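Vlm2 (PDB 6ECB) is a non-ribosomal peptide synthetase of valinomycin biosynthesis, represented here by its thioesterase domain, an alpha/beta-hydrolase that probably releases the finished depsipeptide. Local coordinates at residues 39-44 and 62-67; 89-94 and 121-126; 128-133 and 233-238. One frame throughout, in Å; residues are numbered along the deposited sequence.

Contact 1: residues 39-44 and 62-67; sequences PGIVFA and KGFGEI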
ATOM      1  N   PRO A  39      -0.803  -8.160 -17.382  1.00 21.17           N
ATOM      2  CA  PRO A  39      -1.132  -6.772 -17.038  1.00 22.70           C
ATOM      3  C   PRO A  39      -0.193  -6.218 -15.987  1.00 25.35           C
ATOM      4  O   PRO A  39       0.491  -6.944 -15.267  1.00 21.28           O
ATOM      5  CB  PRO A  39      -2.542  -6.861 -16.487  1.00 23.93           C
ATOM      6  CG  PRO A  39      -2.687  -8.260 -16.058  1.00 24.67           C
ATOM      7  CD  PRO A  39      -1.839  -9.097 -16.922  1.00 24.33           C
ATOM      8  N   GLY A  40      -0.202  -4.923 -15.894  1.00 19.67           N
ATOM      9  CA  GLY A  40       0.580  -4.225 -14.892  1.00 20.10           C
ATOM     10  C   GLY A  40      -0.208  -3.913 -13.653  1.00 18.28           C
ATOM     11  O   GLY A  40      -1.433  -4.022 -13.609  1.00 18.99           O
ATOM     12  N   ILE A  41       0.519  -3.516 -12.600  1.00 18.71           N
ATOM     13  CA  ILE A  41      -0.095  -2.962 -11.401  1.00 15.72           C
ATOM     14  C   ILE A  41       0.766  -1.807 -10.924  1.00 17.65           C
ATOM     15  O   ILE A  41       2.004  -1.926 -10.866  1.00 19.27           O
ATOM     16  CB  ILE A  41      -0.228  -3.947 -10.211  1.00 17.98           C
ATOM     17  CG1 ILE A  41      -0.867  -5.262 -10.609  1.00 21.61           C
ATOM     18  CG2 ILE A  41      -1.017  -3.257  -9.083  1.00 19.35           C
ATOM     19  CD1 ILE A  41      -0.701  -6.340  -9.476  1.00 22.66           C
ATOM     20  N   VAL A  42       0.105  -0.713 -10.555  1.00 16.60           N
ATOM     21  CA  VAL A  42       0.723   0.396  -9.835  1.00 15.82           C
ATOM     22  C   VAL A  42       0.099   0.420  -8.450  1.00 14.88           C
ATOM     23  O   VAL A  42      -1.111   0.665  -8.304  1.00 16.16           O
ATOM     24  CB  VAL A  42       0.505   1.750 -10.527  1.00 18.72           C
ATOM     25  CG1 VAL A  42       1.154   2.839  -9.696  1.00 19.42           C
ATOM     26  CG2 VAL A  42       1.068   1.738 -11.952  1.00 21.17           C
ATOM     27  N   PHE A  43       0.931   0.197  -7.437  1.00 15.90           N
ATOM     28  CA  PHE A  43       0.506   0.250  -6.048  1.00 13.85           C
ATOM     29  C   PHE A  43       0.719   1.629  -5.441  1.00 16.77           C
ATOM     30  O   PHE A  43       1.805   2.191  -5.528  1.00 17.97           O
ATOM     31  CB  PHE A  43       1.276  -0.772  -5.219  1.00 14.79           C
ATOM     32  CG  PHE A  43       0.864  -2.208  -5.465  1.00 16.15           C
ATOM     33  CD1 PHE A  43      -0.347  -2.668  -4.996  1.00 17.76           C
ATOM     34  CD2 PHE A  43       1.694  -3.080  -6.141  1.00 21.29           C
ATOM     35  CE1 PHE A  43      -0.729  -3.988  -5.203  1.00 19.75           C
ATOM     36  CE2 PHE A  43       1.323  -4.399  -6.337  1.00 21.23           C
ATOM     37  CZ  PHE A  43       0.122  -4.844  -5.851  1.00 17.41           C
ATOM     38  N   ALA A  44      -0.290   2.123  -4.769  1.00 14.85           N
ATOM     39  CA  ALA A  44      -0.243   3.335  -3.974  1.00 13.46           C
ATOM     40  C   ALA A  44       0.197   2.993  -2.558  1.00 16.43           C
ATOM     41  O   ALA A  44      -0.204   1.956  -2.013  1.00 17.00           O
ATOM     42  CB  ALA A  44      -1.606   4.022  -3.943  1.00 16.59           C
ATOM     43  N   LYS A  62       3.094 -14.091 -10.487  1.00 23.81           N
ATOM     44  CA  LYS A  62       3.538 -14.710 -11.719  1.00 23.37           C
ATOM     45  C   LYS A  62       2.725 -14.297 -12.931  1.00 31.11           C
ATOM     46  O   LYS A  62       3.157 -14.554 -14.060  1.00 29.59           O
ATOM     47  CB  LYS A  62       3.485 -16.237 -11.583  1.00 27.38           C
ATOM     48  CG  LYS A  62       4.437 -16.748 -10.510  1.00 40.56           C
ATOM     49  CD  LYS A  62       4.598 -18.271 -10.525  1.00 50.32           C
ATOM     50  CE  LYS A  62       4.441 -18.876  -9.131  1.00 70.92           C
ATOM     51  NZ  LYS A  62       3.028 -18.786  -8.622  1.00 84.38           N
ATOM     52  N   GLY A  63       1.571 -13.682 -12.733  1.00 24.33           N
ATOM     53  CA  GLY A  63       0.659 -13.423 -13.830  1.00 27.48           C
ATOM     54  C   GLY A  63       0.644 -11.986 -14.299  1.00 24.51           C
ATOM     55  O   GLY A  63      -0.274 -11.581 -15.028  1.00 24.79           O
ATOM     56  N   PHE A  64       1.645 -11.200 -13.899  1.00 23.60           N
ATOM     57  CA  PHE A  64       1.658  -9.776 -14.191  1.00 22.68           C
ATOM     58  C   PHE A  64       2.954  -9.403 -14.888  1.00 24.11           C
ATOM     59  O   PHE A  64       3.981 -10.081 -14.756  1.00 29.49           O
ATOM     60  CB  PHE A  64       1.466  -8.955 -12.910  1.00 21.85           C
ATOM     61  CG  PHE A  64       0.118  -9.133 -12.306  1.00 18.83           C
ATOM     62  CD1 PHE A  64      -0.163 -10.226 -11.500  1.00 21.13           C
ATOM     63  CD2 PHE A  64      -0.888  -8.237 -12.575  1.00 21.02           C
ATOM     64  CE1 PHE A  64      -1.434 -10.408 -10.964  1.00 19.50           C
ATOM     65  CE2 PHE A  64      -2.151  -8.404 -12.043  1.00 22.49           C
ATOM     66  CZ  PHE A  64      -2.431  -9.477 -11.232  1.00 20.15           C
ATOM     67  N   GLY A  65       2.888  -8.326 -15.655  1.00 22.36           N
ATOM     68  CA  GLY A  65       4.047  -7.834 -16.357  1.00 25.65           C
ATOM     69  C   GLY A  65       4.835  -6.874 -15.485  1.00 30.16           C
ATOM     70  O   GLY A  65       5.707  -7.280 -14.709  1.00 35.06           O
ATOM     71  N   GLU A  66       4.544  -5.590 -15.612  1.00 26.87           N
ATOM     72  CA  GLU A  66       5.276  -4.559 -14.887  1.00 24.13           C
ATOM     73  C   GLU A  66       4.536  -4.226 -13.605  1.00 23.53           C
ATOM     74  O   GLU A  66       3.370  -3.817 -13.651  1.00 24.11           O
ATOM     75  CB  GLU A  66       5.396  -3.305 -15.741  1.00 25.05           C
ATOM     76  CG  GLU A  66       6.170  -3.523 -17.024  1.00 31.58           C
ATOM     77  CD  GLU A  66       6.403  -2.229 -17.772  1.00 51.63           C
ATOM     78  OE1 GLU A  66       5.867  -1.179 -17.347  1.00 38.99           O
ATOM     79  OE2 GLU A  66       7.123  -2.266 -18.782  1.00 51.08           O
ATOM     80  N   ILE A  67       5.218  -4.360 -12.478  1.00 19.68           N
ATOM     81  CA  ILE A  67       4.671  -3.978 -11.184  1.00 19.32           C
ATOM     82  C   ILE A  67       5.464  -2.789 -10.676  1.00 21.23           C
ATOM     83  O   ILE A  67       6.686  -2.878 -10.511  1.00 23.05           O
ATOM     84  CB  ILE A  67       4.730  -5.127 -10.178  1.00 21.12           C
ATOM     85  CG1 ILE A  67       3.955  -6.324 -10.725  1.00 29.66           C
ATOM     86  CG2 ILE A  67       4.126  -4.689  -8.868  1.00 22.61           C
ATOM     87  CD1 ILE A  67       4.283  -7.584 -10.030  1.00 32.95           C
TER
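Where the loop 62-67 runs into the strand beginning at Ile-67, it pairs alongside strand 40-44 in parallel register, with Ile-41 opposite Ile-67 as the bridge pair, closing the beta-alpha-beta crossover through helix 55-60 in the alpha/beta-hydrolase sheet. Two backbone bonds fix this start. Gly-65 N donates to Pro-39 O over 2.8 Å, approaching from above the carbonyl plane, whereas Ile-41 N reaches Glu-66 O at 3.1 Å within the carbonyl plane. Glu-66 O also lies 3.1 Å from Gly-40 CA, and a CB at Gly-40 would press against that oxygen, so glycine suits the position.

Ile-41 and the Phe-64 ring lie at the heart of the side-chain packing. Phe-64 CG stands anti to the carbonyl carbon (chi1 -66°), which swings the ring across Ile-41. Ile-41 likewise has CG1 anti to its carbonyl carbon (chi1 -50°), and the extended chi2 of 168° carries CD1 over one face of the ring, 3.8 Å from the Phe-64 centroid, in a CH-pi contact offset toward the rim. The CG1 methylene of Ile-41 follows along CD2 and CE2 of the same ring, while Pro-39 CG crosses obliquely by CD2 and Pro-39 O sits at the ring edge. The other branch of Ile-41, CG2, lies over the centre of the Phe-43 ring, so the two branches of one isoleucine serve two aromatic rings. Ile-67 CG2, anti to its backbone N, meets the edge of Phe-43 at CE2, 3.8 Å away, the two side chains pointing the same way.

Phe-43 also stacks with Tyr-54 and packs on Leu-57 of helix 55-60. Phe-64 is backed by Tyr-106 of strand 105-110 and by Asp-290 and Cys-293 of helix 281-293, which places the contact between the mixed central sheet and these two helices.

Contact 2: residues 89-94 and 121-126; sequences MVQFCS and ATMLLD
Met-123 is the first residue of 121-126 to meet 89-94, and it dominates the interface. Its CG is anti to the backbone N (chi1 -170°) and the chain stays extended through chi2 before bending at chi3, so the thioether reaches across to the other helix and its methyl turns toward Val-90. SD lies 3.1 Å from Ser-94 OG, and the Met-123 CB and CG methylenes also pass beside that hydroxyl. CE ends 3.6 Å from Val-90 CG1, the two side chains crossing obliquely, while the Gln-91 side chain runs across the thioether at about a right angle.

In the conformer described, the Ser-94 hydroxyl is turned back on its own helix, donating to Val-90 O over 2.7 Å from above the carbonyl plane; that oxygen also accepts from Ser-94 N. An alanine at Met-123 removes CG, SD and CE, and would probably loosen the packing against Val-90 and Ser-94.

One residue on, Leu-124 adds its CD2 methyl, 3.9 Å from Ser-94 O. The segment axes approach to 9.6 Å and cross at -59°. Helices 86-97 and 112-126 flank strand 105-110 in sequence within the alpha/beta-hydrolase fold; Met-89 reaches Ile-116, Pro-45 and Ala-72, and Leu-125 packs on Leu-233.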
ATOM      1  N   MET A  89      -1.657  14.101  -1.608  1.00 18.95           N
ATOM      2  CA  MET A  89      -1.051  12.796  -1.838  1.00 17.49           C
ATOM      3  C   MET A  89      -1.661  12.106  -3.050  1.00 18.30           C
ATOM      4  O   MET A  89      -0.940  11.532  -3.887  1.00 18.13           O
ATOM      5  CB  MET A  89      -1.204  11.935  -0.581  1.00 19.14           C
ATOM      6  CG  MET A  89      -0.457  10.611  -0.654  1.00 19.81           C
ATOM      7  SD  MET A  89       1.335  10.830  -0.897  1.00 19.80           S
ATOM      8  CE  MET A  89       1.751   9.096  -1.067  1.00 24.94           C
ATOM      9  N   VAL A  90      -2.991  12.180  -3.181  1.00 20.31           N
ATOM     10  CA  VAL A  90      -3.652  11.585  -4.340  1.00 19.27           C
ATOM     11  C   VAL A  90      -3.132  12.219  -5.618  1.00 15.88           C
ATOM     12  O   VAL A  90      -2.873  11.529  -6.618  1.00 20.85           O
ATOM     13  CB  VAL A  90      -5.176  11.739  -4.225  1.00 22.37           C
ATOM     14  CG1 VAL A  90      -5.844  11.347  -5.560  1.00 25.02           C
ATOM     15  CG2 VAL A  90      -5.717  10.881  -3.086  1.00 21.19           C
ATOM     16  N   GLN A  91      -2.978  13.541  -5.599  1.00 18.29           N
ATOM     17  CA  GLN A  91      -2.469  14.260  -6.758  1.00 20.91           C
ATOM     18  C   GLN A  91      -1.055  13.819  -7.092  1.00 19.97           C
ATOM     19  O   GLN A  91      -0.743  13.547  -8.261  1.00 20.79           O
ATOM     20  CB  GLN A  91      -2.553  15.763  -6.496  1.00 23.06           C
ATOM     21  CG  GLN A  91      -2.067  16.603  -7.636  1.00 30.77           C
ATOM     22  CD  GLN A  91      -3.007  16.536  -8.823  1.00 38.66           C
ATOM     23  OE1 GLN A  91      -2.607  16.189  -9.937  1.00 50.88           O
ATOM     24  NE2 GLN A  91      -4.270  16.865  -8.583  1.00 31.79           N
ATOM     25  N   PHE A  92      -0.170  13.759  -6.083  1.00 21.16           N
ATOM     26  CA  PHE A  92       1.191  13.296  -6.326  1.00 20.47           C
ATOM     27  C   PHE A  92       1.167  11.915  -6.972  1.00 19.42           C
ATOM     28  O   PHE A  92       1.897  11.647  -7.939  1.00 21.21           O
ATOM     29  CB  PHE A  92       1.997  13.208  -5.032  1.00 19.94           C
ATOM     30  CG  PHE A  92       2.486  14.526  -4.482  1.00 24.11           C
ATOM     31  CD1 PHE A  92       3.322  15.351  -5.220  1.00 29.02           C
ATOM     32  CD2 PHE A  92       2.181  14.886  -3.179  1.00 24.39           C
ATOM     33  CE1 PHE A  92       3.806  16.540  -4.680  1.00 34.15           C
ATOM     34  CE2 PHE A  92       2.651  16.065  -2.630  1.00 25.35           C
ATOM     35  CZ  PHE A  92       3.466  16.899  -3.378  1.00 28.75           C
ATOM     36  N   CYS A  93       0.341  11.020  -6.430  1.00 19.95           N
ATOM     37  CA  CYS A  93       0.348   9.633  -6.871  1.00 18.11           C
ATOM     38  C   CYS A  93      -0.285   9.486  -8.248  1.00 19.68           C
ATOM     39  O   CYS A  93       0.175   8.674  -9.068  1.00 23.29           O
ATOM     40  CB  CYS A  93      -0.374   8.762  -5.852  1.00 19.10           C
ATOM     41  SG  CYS A  93       0.520   8.560  -4.309  1.00 19.17           S
ATOM     42  N   SER A  94      -1.331  10.265  -8.522  1.00 20.31           N
ATOM     43  CA  SER A  94      -1.943  10.268  -9.849  0.50 21.64           C
ATOM     44  C   SER A  94      -0.946  10.717 -10.901  1.00 21.62           C
ATOM     45  O   SER A  94      -0.775  10.073 -11.948  1.00 23.00           O
ATOM     46  CB  SER A  94      -3.168  11.193  -9.874  0.50 27.32           C
ATOM     47  OG  SER A  94      -4.148  10.812  -8.934  0.50 28.52           O
ATOM     48  N   ALA A 121      -7.340   6.375  -9.032  1.00 16.97           N
ATOM     49  CA  ALA A 121      -8.069   5.881 -10.196  1.00 18.35           C
ATOM     50  C   ALA A 121      -9.130   6.873 -10.654  1.00 18.61           C
ATOM     51  O   ALA A 121      -9.296   7.091 -11.863  1.00 17.99           O
ATOM     52  CB  ALA A 121      -8.685   4.524  -9.882  1.00 17.55           C
ATOM     53  N   THR A 122      -9.871   7.488  -9.718  1.00 18.04           N
ATOM     54  CA  THR A 122     -10.891   8.431 -10.158  1.00 16.65           C
ATOM     55  C   THR A 122     -10.247   9.623 -10.843  1.00 20.73           C
ATOM     56  O   THR A 122     -10.765  10.121 -11.854  1.00 20.95           O
ATOM     57  CB  THR A 122     -11.810   8.917  -9.019  1.00 29.32           C
ATOM     58  OG1 THR A 122     -11.129   9.856  -8.194  1.00 32.55           O
ATOM     59  CG2 THR A 122     -12.306   7.792  -8.180  1.00 19.79           C
ATOM     60  N   MET A 123      -9.092  10.068 -10.337  1.00 19.58           N
ATOM     61  CA  MET A 123      -8.401  11.191 -10.958  1.00 17.71           C
ATOM     62  C   MET A 123      -7.889  10.837 -12.356  1.00 18.77           C
ATOM     63  O   MET A 123      -7.971  11.663 -13.271  1.00 19.81           O
ATOM     64  CB  MET A 123      -7.240  11.651 -10.073  1.00 21.05           C
ATOM     65  CG  MET A 123      -6.594  12.951 -10.473  1.00 40.93           C
ATOM     66  SD  MET A 123      -5.568  13.604  -9.112  1.00 48.02           S
ATOM     67  CE  MET A 123      -6.779  13.939  -7.857  1.00 53.26           C
ATOM     68  N   LEU A 124      -7.350   9.630 -12.539  1.00 19.52           N
ATOM     69  CA  LEU A 124      -6.922   9.224 -13.874  1.00 17.76           C
ATOM     70  C   LEU A 124      -8.104   9.212 -14.837  1.00 17.13           C
ATOM     71  O   LEU A 124      -7.995   9.691 -15.962  1.00 18.61           O
ATOM     72  CB  LEU A 124      -6.252   7.852 -13.812  1.00 18.00           C
ATOM     73  CG  LEU A 124      -4.906   7.842 -13.083  1.00 16.98           C
ATOM     74  CD1 LEU A 124      -4.431   6.408 -12.929  1.00 20.11           C
ATOM     75  CD2 LEU A 124      -3.850   8.672 -13.799  1.00 21.56           C
ATOM     76  N   LEU A 125      -9.245   8.661 -14.409  1.00 18.82           N
ATOM     77  CA  LEU A 125     -10.397   8.633 -15.306  1.00 19.80           C
ATOM     78  C   LEU A 125     -10.808  10.042 -15.715  1.00 20.02           C
ATOM     79  O   LEU A 125     -11.140  10.297 -16.878  1.00 20.21           O
ATOM     80  CB  LEU A 125     -11.563   7.929 -14.628  1.00 22.73           C
ATOM     81  CG  LEU A 125     -11.378   6.445 -14.352  1.00 29.67           C
ATOM     82  CD1 LEU A 125     -12.530   5.962 -13.483  1.00 47.65           C
ATOM     83  CD2 LEU A 125     -11.344   5.663 -15.610  1.00 27.08           C
ATOM     84  N   ASP A 126     -10.767  10.977 -14.769  1.00 21.80           N
ATOM     85  CA  ASP A 126     -11.130  12.357 -15.069  1.00 22.64           C
ATOM     86  C   ASP A 126     -10.201  12.979 -16.094  1.00 20.99           C
ATOM     87  O   ASP A 126     -10.593  13.918 -16.793  1.00 22.81           O
ATOM     88  CB  ASP A 126     -11.104  13.196 -13.797  1.00 26.18           C
ATOM     89  CG  ASP A 126     -12.246  12.897 -12.868  1.00 46.54           C
ATOM     90  OD1 ASP A 126     -13.202  12.201 -13.246  1.00 33.51           O
ATOM     91  OD2 ASP A 126     -12.168  13.363 -11.727  1.00 38.90           O
TER

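Contact 3: residues 128-133 and 233-238; sequences GIRPKG and LDIPIH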
ATOM      1  N   GLY A 128      -8.886  11.210 -18.601  1.00 20.40           N
ATOM      2  CA  GLY A 128      -8.920  10.454 -19.846  1.00 21.01           C
ATOM      3  C   GLY A 128      -7.971   9.274 -19.877  1.00 20.48           C
ATOM      4  O   GLY A 128      -7.498   8.891 -20.951  1.00 21.19           O
ATOM      5  N   ILE A 129      -7.642   8.725 -18.712  1.00 19.38           N
ATOM      6  CA  ILE A 129      -6.763   7.561 -18.578  1.00 18.87           C
ATOM      7  C   ILE A 129      -7.545   6.498 -17.833  1.00 20.67           C
ATOM      8  O   ILE A 129      -7.973   6.732 -16.697  1.00 20.91           O
ATOM      9  CB  ILE A 129      -5.482   7.913 -17.817  1.00 18.89           C
ATOM     10  CG1 ILE A 129      -4.752   9.050 -18.543  1.00 20.89           C
ATOM     11  CG2 ILE A 129      -4.595   6.669 -17.619  1.00 22.76           C
ATOM     12  CD1 ILE A 129      -3.601   9.632 -17.701  1.00 25.01           C
ATOM     13  N   ARG A 130      -7.699   5.324 -18.437  1.00 18.93           N
ATOM     14  CA  ARG A 130      -8.559   4.300 -17.853  1.00 18.08           C
ATOM     15  C   ARG A 130      -7.771   3.069 -17.429  1.00 18.34           C
ATOM     16  O   ARG A 130      -7.413   2.230 -18.280  1.00 18.13           O
ATOM     17  CB  ARG A 130      -9.651   3.909 -18.846  1.00 18.67           C
ATOM     18  CG  ARG A 130     -10.687   2.950 -18.261  1.00 19.56           C
ATOM     19  CD  ARG A 130     -11.691   2.510 -19.316  1.00 22.00           C
ATOM     20  NE  ARG A 130     -12.698   1.612 -18.743  1.00 20.64           N
ATOM     21  CZ  ARG A 130     -13.806   2.012 -18.116  1.00 26.92           C
ATOM     22  NH1 ARG A 130     -14.119   3.303 -17.993  1.00 20.96           N
ATOM     23  NH2 ARG A 130     -14.633   1.096 -17.624  1.00 32.37           N
ATOM     24  N   PRO A 131      -7.496   2.905 -16.139  1.00 17.55           N
ATOM     25  CA  PRO A 131      -6.855   1.667 -15.676  1.00 18.55           C
ATOM     26  C   PRO A 131      -7.764   0.471 -15.934  1.00 21.43           C
ATOM     27  O   PRO A 131      -8.984   0.596 -16.101  1.00 19.43           O
ATOM     28  CB  PRO A 131      -6.663   1.903 -14.171  1.00 17.13           C
ATOM     29  CG  PRO A 131      -6.752   3.408 -13.993  1.00 16.91           C
ATOM     30  CD  PRO A 131      -7.787   3.822 -15.030  1.00 16.77           C
ATOM     31  N   LYS A 132      -7.140  -0.706 -15.929  1.00 19.04           N
ATOM     32  CA  LYS A 132      -7.862  -1.957 -16.103  1.00 17.87           C
ATOM     33  C   LYS A 132      -8.823  -2.239 -14.957  1.00 19.33           C
ATOM     34  O   LYS A 132      -9.876  -2.845 -15.175  1.00 19.91           O
ATOM     35  CB  LYS A 132      -6.849  -3.090 -16.231  1.00 19.81           C
ATOM     36  CG  LYS A 132      -7.446  -4.434 -16.580  1.00 22.43           C
ATOM     37  CD  LYS A 132      -6.326  -5.405 -16.902  1.00 22.17           C
ATOM     38  CE  LYS A 132      -6.845  -6.803 -17.049  1.00 34.67           C
ATOM     39  NZ  LYS A 132      -7.688  -6.881 -18.220  1.00 32.28           N
ATOM     40  N   GLY A 133      -8.488  -1.814 -13.748  1.00 18.92           N
ATOM     41  CA  GLY A 133      -9.290  -2.123 -12.577  1.00 18.05           C
ATOM     42  C   GLY A 133      -8.607  -1.583 -11.345  1.00 16.35           C
ATOM     43  O   GLY A 133      -7.475  -1.080 -11.398  1.00 15.86           O
ATOM     44  N   LEU A 233     -16.765   4.521  -8.964  1.00 23.54           N
ATOM     45  CA  LEU A 233     -15.636   4.345  -9.865  1.00 22.56           C
ATOM     46  C   LEU A 233     -16.069   3.477 -11.029  1.00 22.88           C
ATOM     47  O   LEU A 233     -16.691   2.430 -10.844  1.00 20.72           O
ATOM     48  CB  LEU A 233     -14.466   3.704  -9.110  1.00 20.46           C
ATOM     49  CG  LEU A 233     -13.199   3.476  -9.891  1.00 22.32           C
ATOM     50  CD1 LEU A 233     -12.535   4.786 -10.276  1.00 30.93           C
ATOM     51  CD2 LEU A 233     -12.249   2.628  -9.056  1.00 22.66           C
ATOM     52  N   ASP A 234     -15.762   3.927 -12.248  1.00 20.62           N
ATOM     53  CA  ASP A 234     -16.264   3.293 -13.448  1.00 21.17           C
ATOM     54  C   ASP A 234     -15.278   2.290 -14.047  1.00 32.72           C
ATOM     55  O   ASP A 234     -15.168   2.201 -15.270  1.00 33.39           O
ATOM     56  CB  ASP A 234     -16.603   4.380 -14.476  1.00 29.30           C
ATOM     57  CG  ASP A 234     -17.282   3.832 -15.702  1.00 47.51           C
ATOM     58  OD1 ASP A 234     -18.154   2.974 -15.532  1.00 35.01           O
ATOM     59  OD2 ASP A 234     -16.929   4.239 -16.831  1.00 42.37           O
ATOM     60  N   ILE A 235     -14.490   1.607 -13.220  1.00 20.88           N
ATOM     61  CA  ILE A 235     -13.733   0.433 -13.645  1.00 18.57           C
ATOM     62  C   ILE A 235     -13.982  -0.672 -12.623  1.00 20.63           C
ATOM     63  O   ILE A 235     -14.440  -0.397 -11.513  1.00 21.39           O
ATOM     64  CB  ILE A 235     -12.220   0.730 -13.750  1.00 19.63           C
ATOM     65  CG1 ILE A 235     -11.640   1.136 -12.387  1.00 19.14           C
ATOM     66  CG2 ILE A 235     -11.973   1.823 -14.796  1.00 22.05           C
ATOM     67  CD1 ILE A 235     -10.123   1.448 -12.467  1.00 21.34           C
ATOM     68  N   PRO A 236     -13.699  -1.927 -12.966  1.00 20.50           N
ATOM     69  CA  PRO A 236     -14.012  -3.016 -12.029  1.00 21.41           C
ATOM     70  C   PRO A 236     -13.129  -2.944 -10.801  1.00 19.30           C
ATOM     71  O   PRO A 236     -11.951  -2.596 -10.880  1.00 21.66           O
ATOM     72  CB  PRO A 236     -13.720  -4.288 -12.831  1.00 22.00           C
ATOM     73  CG  PRO A 236     -13.561  -3.857 -14.234  1.00 28.00           C
ATOM     74  CD  PRO A 236     -13.251  -2.431 -14.270  1.00 20.83           C
ATOM     75  N   ILE A 237     -13.708  -3.320  -9.666  1.00 18.48           N
ATOM     76  CA  ILE A 237     -13.002  -3.368  -8.394  1.00 17.92           C
ATOM     77  C   ILE A 237     -12.889  -4.824  -7.963  1.00 21.05           C
ATOM     78  O   ILE A 237     -13.870  -5.579  -8.035  1.00 20.34           O
ATOM     79  CB  ILE A 237     -13.734  -2.544  -7.332  1.00 18.99           C
ATOM     80  CG1 ILE A 237     -13.911  -1.123  -7.813  1.00 19.82           C
ATOM     81  CG2 ILE A 237     -12.981  -2.599  -6.027  1.00 19.24           C
ATOM     82  CD1 ILE A 237     -14.662  -0.266  -6.852  1.00 21.46           C
ATOM     83  N   HIS A 238     -11.688  -5.226  -7.526  1.00 18.01           N
ATOM     84  CA  HIS A 238     -11.457  -6.530  -6.917  1.00 17.74           C
ATOM     85  C   HIS A 238     -11.000  -6.282  -5.496  1.00 20.04           C
ATOM     86  O   HIS A 238      -9.996  -5.600  -5.296  1.00 18.10           O
ATOM     87  CB  HIS A 238     -10.370  -7.333  -7.617  1.00 20.31           C
ATOM     88  CG  HIS A 238     -10.863  -8.121  -8.783  1.00 29.97           C
ATOM     89  ND1 HIS A 238     -11.074  -7.534 -10.003  1.00 26.86           N
ATOM     90  CD2 HIS A 238     -11.214  -9.428  -8.919  1.00 46.19           C
ATOM     91  CE1 HIS A 238     -11.514  -8.441 -10.857  1.00 32.43           C
ATOM     92  NE2 HIS A 238     -11.615  -9.602 -10.222  1.00 33.18           N
TER
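In this alpha/beta-hydrolase sheet, the segments 128-133 and 233-238 lead into the neighbouring parallel strands 134-137 and 237-241. Gly-128 is the C-prime residue of the Schellman motif that ends helix 112-126.

Ile-235 is the central side chain. Its CG1 takes the crowded position between backbone N and carbonyl carbon (chi1 62°), which sends the two branches to different partners. CD1 reaches 3.6 Å from Gly-133 C and crosses the Pro-131 ring at about a right angle, nearest to CB. The CG2 methyl lies over the centre of one face of the Arg-130 guanidinium, 3.8 Å from CZ, and also touches Pro-131 O. Arg-130 and Ile-235 slide past each other in opposite directions: the arginine is fully extended from CG to NE, laying its aliphatic part along the isoleucine.

Pro-236 follows, its CD set 3.5 Å from Lys-132 O. Gly-133 CA comes 3.2 Å from Pro-236 O, and a CB at the glycine would crowd that oxygen. Past the Ile-235 methyl, the guanidinium reaches the preceding residue, Asp-234, their planar groups turned 74° apart. The salt bridge joins Arg-130 NH1 to Asp-234 OD2 at 3.2 Å, nearly straight at 170°, with the carboxylate oxygen met from above its plane.

Along the chain the three contacts come in series, all within the thioesterase domain. Contacts 1 and 3 reach the same seven-stranded mixed sheet, about 14 Å apart centre to centre, and touch where Pro-39 packs on Lys-132; strand 105-110 lies between their strands 40-44 and 134-137. Contact 2 joins two helices, its centre about 18 Å from that of contact 1 and about 12 Å from that of contact 3. Helix 112-126 passes directly into contact 3: Leu-125 and Thr-122 pack on Leu-233, and Leu-125 on Arg-130. Phe-43 of contact 1 touches the probable nucleophile elbow around Ser-111, whereas contact 2 packs the far end of the helix that starts after it.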